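PDB 5HIW: cytochrome P450 CYP260B1 from Sorangium cellulosum, which belongs to the cytochrome P450 superfamily and binds heme, protoporphyrin IX containing iron, within the mainly helical fold of that family. Local coordinates for residues R98-A102 against T103-V107. Residues are numbered along the deposited sequence; the frame is centred on the assembly and turned at random.
Sequences RYEEA and TVTPV
Tyr99 and Thr103 meet within helix 93-113, where the alpha-helical bonding pattern widens. Tyr99 O accepts two backbone bonds. Thr103 N gives the regular i to i+4 bond to Tyr99 O at 2.8 Å, the more bent of the two. Val104 N gives an i to i+5 bond, also 2.8 Å from Tyr99 O but straighter at 167°. The wide step repeats one residue on, where Thr105 N bonds to Glu100 O at 3.0 Å. This is a pi-type turn, also called a pi-bulge. Pro106 follows it; its ring nitrogen has no hydrogen to give, and the helix kinks there. Pro106 CD instead lies 3.5 Å from Glu101 O. The short axes of 98-102 and 103-107 differ in direction by 29°.

The tight part lies around the two doubly used carbonyls. Thr105 OG1 folds back beside its own backbone N (chi1 -59°) and donates to Glu100 O at 2.8 Å. The hydroxyl comes from above the carbonyl plane. With the bond from Thr105 N, two groups of one residue grip the same oxygen. Thr103 OG1 sits at the edge of the Tyr99 ring, 3.7 Å from Tyr99 CD1. One face of that ring carries Arg98 CG over its centre.

The side of Glu101 and Ala102 is looser and more exposed. Here a water donates to Ala102 O and is hydrogen-bonded to Thr103 OG1.

The Val104 side chain lies about 10 Å from the heme and touches Met346 of helix 341-358. Glu100 runs to the same helix and forms a salt bridge with Arg349. Tyr99 OH bonds to Asp197 O. Helix 93-113 thus packs here against helix 341-358, against helix 199-209 through the Tyr99 ring, and against helix 130-140, where Leu139 meets Tyr99 and Thr103.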
ATOM      1  N   ARG A  98      16.892 -11.479  -4.530  1.00 18.27           N
ATOM      2  CA  ARG A  98      18.095 -10.731  -4.954  1.00 20.29           C
ATOM      3  C   ARG A  98      18.174  -9.390  -4.279  1.00 18.67           C
ATOM      4  O   ARG A  98      19.256  -9.003  -3.782  1.00 21.09           O
ATOM      5  CB  ARG A  98      18.082 -10.480  -6.468  1.00 23.04           C
ATOM      6  CG  ARG A  98      19.314  -9.670  -6.926  1.00 29.79           C
ATOM      7  CD  ARG A  98      19.432  -9.741  -8.470  1.00 40.45           C
ATOM      8  NE  ARG A  98      19.509 -11.186  -8.739  1.00 53.15           N
ATOM      9  CZ  ARG A  98      19.420 -11.801  -9.920  1.00 59.97           C
ATOM     10  NH1 ARG A  98      19.315 -11.107 -11.070  1.00 66.51           N
ATOM     11  NH2 ARG A  98      19.463 -13.146  -9.930  1.00 43.34           N
ATOM     12  N   TYR A  99      17.054  -8.699  -4.322  1.00 19.72           N
ATOM     13  CA  TYR A  99      16.974  -7.327  -3.721  1.00 19.26           C
ATOM     14  C   TYR A  99      16.787  -7.285  -2.240  1.00 18.50           C
ATOM     15  O   TYR A  99      17.232  -6.328  -1.570  1.00 16.95           O
ATOM     16  CB  TYR A  99      16.035  -6.437  -4.530  1.00 21.66           C
ATOM     17  CG  TYR A  99      16.695  -6.243  -5.878  1.00 21.50           C
ATOM     18  CD1 TYR A  99      17.895  -5.514  -5.989  1.00 26.11           C
ATOM     19  CD2 TYR A  99      16.156  -6.804  -7.018  1.00 23.12           C
ATOM     20  CE1 TYR A  99      18.544  -5.410  -7.208  1.00 25.91           C
ATOM     21  CE2 TYR A  99      16.799  -6.743  -8.211  1.00 24.09           C
ATOM     22  CZ  TYR A  99      17.998  -6.033  -8.316  1.00 29.64           C
ATOM     23  OH  TYR A  99      18.633  -5.931  -9.546  1.00 35.08           O
ATOM     24  N   GLU A 100      16.282  -8.380  -1.679  1.00 16.17           N
ATOM     25  CA  GLU A 100      16.464  -8.558  -0.262  1.00 15.92           C
ATOM     26  C   GLU A 100      17.898  -8.450   0.156  1.00 18.61           C
ATOM     27  O   GLU A 100      18.246  -7.736   1.156  1.00 19.42           O
ATOM     28  CB  GLU A 100      15.826  -9.889   0.222  1.00 16.75           C
ATOM     29  CG  GLU A 100      16.215 -10.297   1.649  1.00 17.00           C
ATOM     30  CD  GLU A 100      15.292 -11.371   2.286  1.00 18.01           C
ATOM     31  OE1 GLU A 100      14.316 -11.778   1.679  1.00 22.48           O
ATOM     32  OE2 GLU A 100      15.510 -11.775   3.425  1.00 20.50           O
ATOM     33  N   GLU A 101      18.771  -9.168  -0.545  1.00 17.95           N
ATOM     34  CA  GLU A 101      20.144  -9.202  -0.105  1.00 20.11           C
ATOM     35  C   GLU A 101      20.881  -7.927  -0.518  1.00 19.36           C
ATOM     36  O   GLU A 101      21.680  -7.374   0.228  1.00 21.36           O
ATOM     37  CB  GLU A 101      20.851 -10.442  -0.691  1.00 20.12           C
ATOM     38  CG  GLU A 101      22.301 -10.580  -0.250  1.00 22.98           C
ATOM     39  CD  GLU A 101      23.321  -9.776  -1.067  1.00 27.65           C
ATOM     40  OE1 GLU A 101      23.054  -9.354  -2.220  1.00 26.77           O
ATOM     41  OE2 GLU A 101      24.431  -9.601  -0.518  1.00 30.85           O
ATOM     42  N   ALA A 102      20.650  -7.502  -1.735  1.00 21.72           N
ATOM     43  CA  ALA A 102      21.444  -6.371  -2.294  1.00 23.98           C
ATOM     44  C   ALA A 102      20.935  -5.024  -1.850  1.00 23.68           C
ATOM     45  O   ALA A 102      21.723  -4.077  -1.762  1.00 22.10           O
ATOM     46  CB  ALA A 102      21.411  -6.446  -3.817  1.00 20.83           C
ATOM     47  N   THR A 103      19.645  -4.879  -1.552  1.00 19.52           N
ATOM     48  CA  THR A 103      19.105  -3.542  -1.283  1.00 20.65           C
ATOM     49  C   THR A 103      18.344  -3.357  -0.007  1.00 19.28           C
ATOM     50  O   THR A 103      18.630  -2.465   0.743  1.00 19.75           O
ATOM     51  CB  THR A 103      18.179  -3.088  -2.429  1.00 24.63           C
ATOM     52  OG1 THR A 103      18.947  -2.873  -3.628  1.00 27.13           O
ATOM     53  CG2 THR A 103      17.482  -1.831  -2.106  1.00 23.81           C
ATOM     54  N   VAL A 104      17.337  -4.173   0.250  1.00 17.66           N
ATOM     55  CA  VAL A 104      16.476  -3.918   1.415  1.00 17.78           C
ATOM     56  C   VAL A 104      17.196  -4.167   2.732  1.00 18.18           C
ATOM     57  O   VAL A 104      17.074  -3.361   3.624  1.00 20.03           O
ATOM     58  CB  VAL A 104      15.157  -4.684   1.251  1.00 16.86           C
ATOM     59  CG1 VAL A 104      14.238  -4.462   2.461  1.00 18.67           C
ATOM     60  CG2 VAL A 104      14.454  -4.319  -0.051  1.00 17.22           C
ATOM     61  N   THR A 105      18.008  -5.231   2.878  1.00 16.25           N
ATOM     62  CA  THR A 105      18.708  -5.493   4.122  1.00 19.11           C
ATOM     63  C   THR A 105      19.692  -4.369   4.474  1.00 19.98           C
ATOM     64  O   THR A 105      19.696  -3.863   5.599  1.00 20.91           O
ATOM     65  CB  THR A 105      19.338  -6.910   4.144  1.00 22.02           C
ATOM     66  OG1 THR A 105      18.292  -7.855   3.967  1.00 21.20           O
ATOM     67  CG2 THR A 105      20.089  -7.252   5.476  1.00 22.70           C
ATOM     68  N   PRO A 106      20.526  -3.957   3.501  1.00 20.74           N
ATOM     69  CA  PRO A 106      21.437  -2.855   3.767  1.00 22.62           C
ATOM     70  C   PRO A 106      20.718  -1.591   4.185  1.00 23.59           C
ATOM     71  O   PRO A 106      21.113  -0.979   5.214  1.00 23.49           O
ATOM     72  CB  PRO A 106      22.162  -2.654   2.450  1.00 22.92           C
ATOM     73  CG  PRO A 106      22.148  -3.945   1.840  1.00 23.74           C
ATOM     74  CD  PRO A 106      20.854  -4.608   2.246  1.00 22.00           C
ATOM     75  N   VAL A 107      19.627  -1.276   3.507  1.00 22.64           N
ATOM     76  CA  VAL A 107      18.836  -0.077   3.868  1.00 22.45           C
ATOM     77  C   VAL A 107      18.250  -0.216   5.259  1.00 23.76           C
ATOM     78  O   VAL A 107      18.354   0.674   6.090  1.00 22.90           O
ATOM     79  CB  VAL A 107      17.650   0.145   2.926  1.00 22.16           C
ATOM     80  CG1 VAL A 107      16.685   1.154   3.474  1.00 24.33           C
ATOM     81  CG2 VAL A 107      18.107   0.561   1.563  1.00 25.48           C
TER
HETATM   82  O   HOH W   1      21.279  -1.379  -3.298  1.00 37.16           O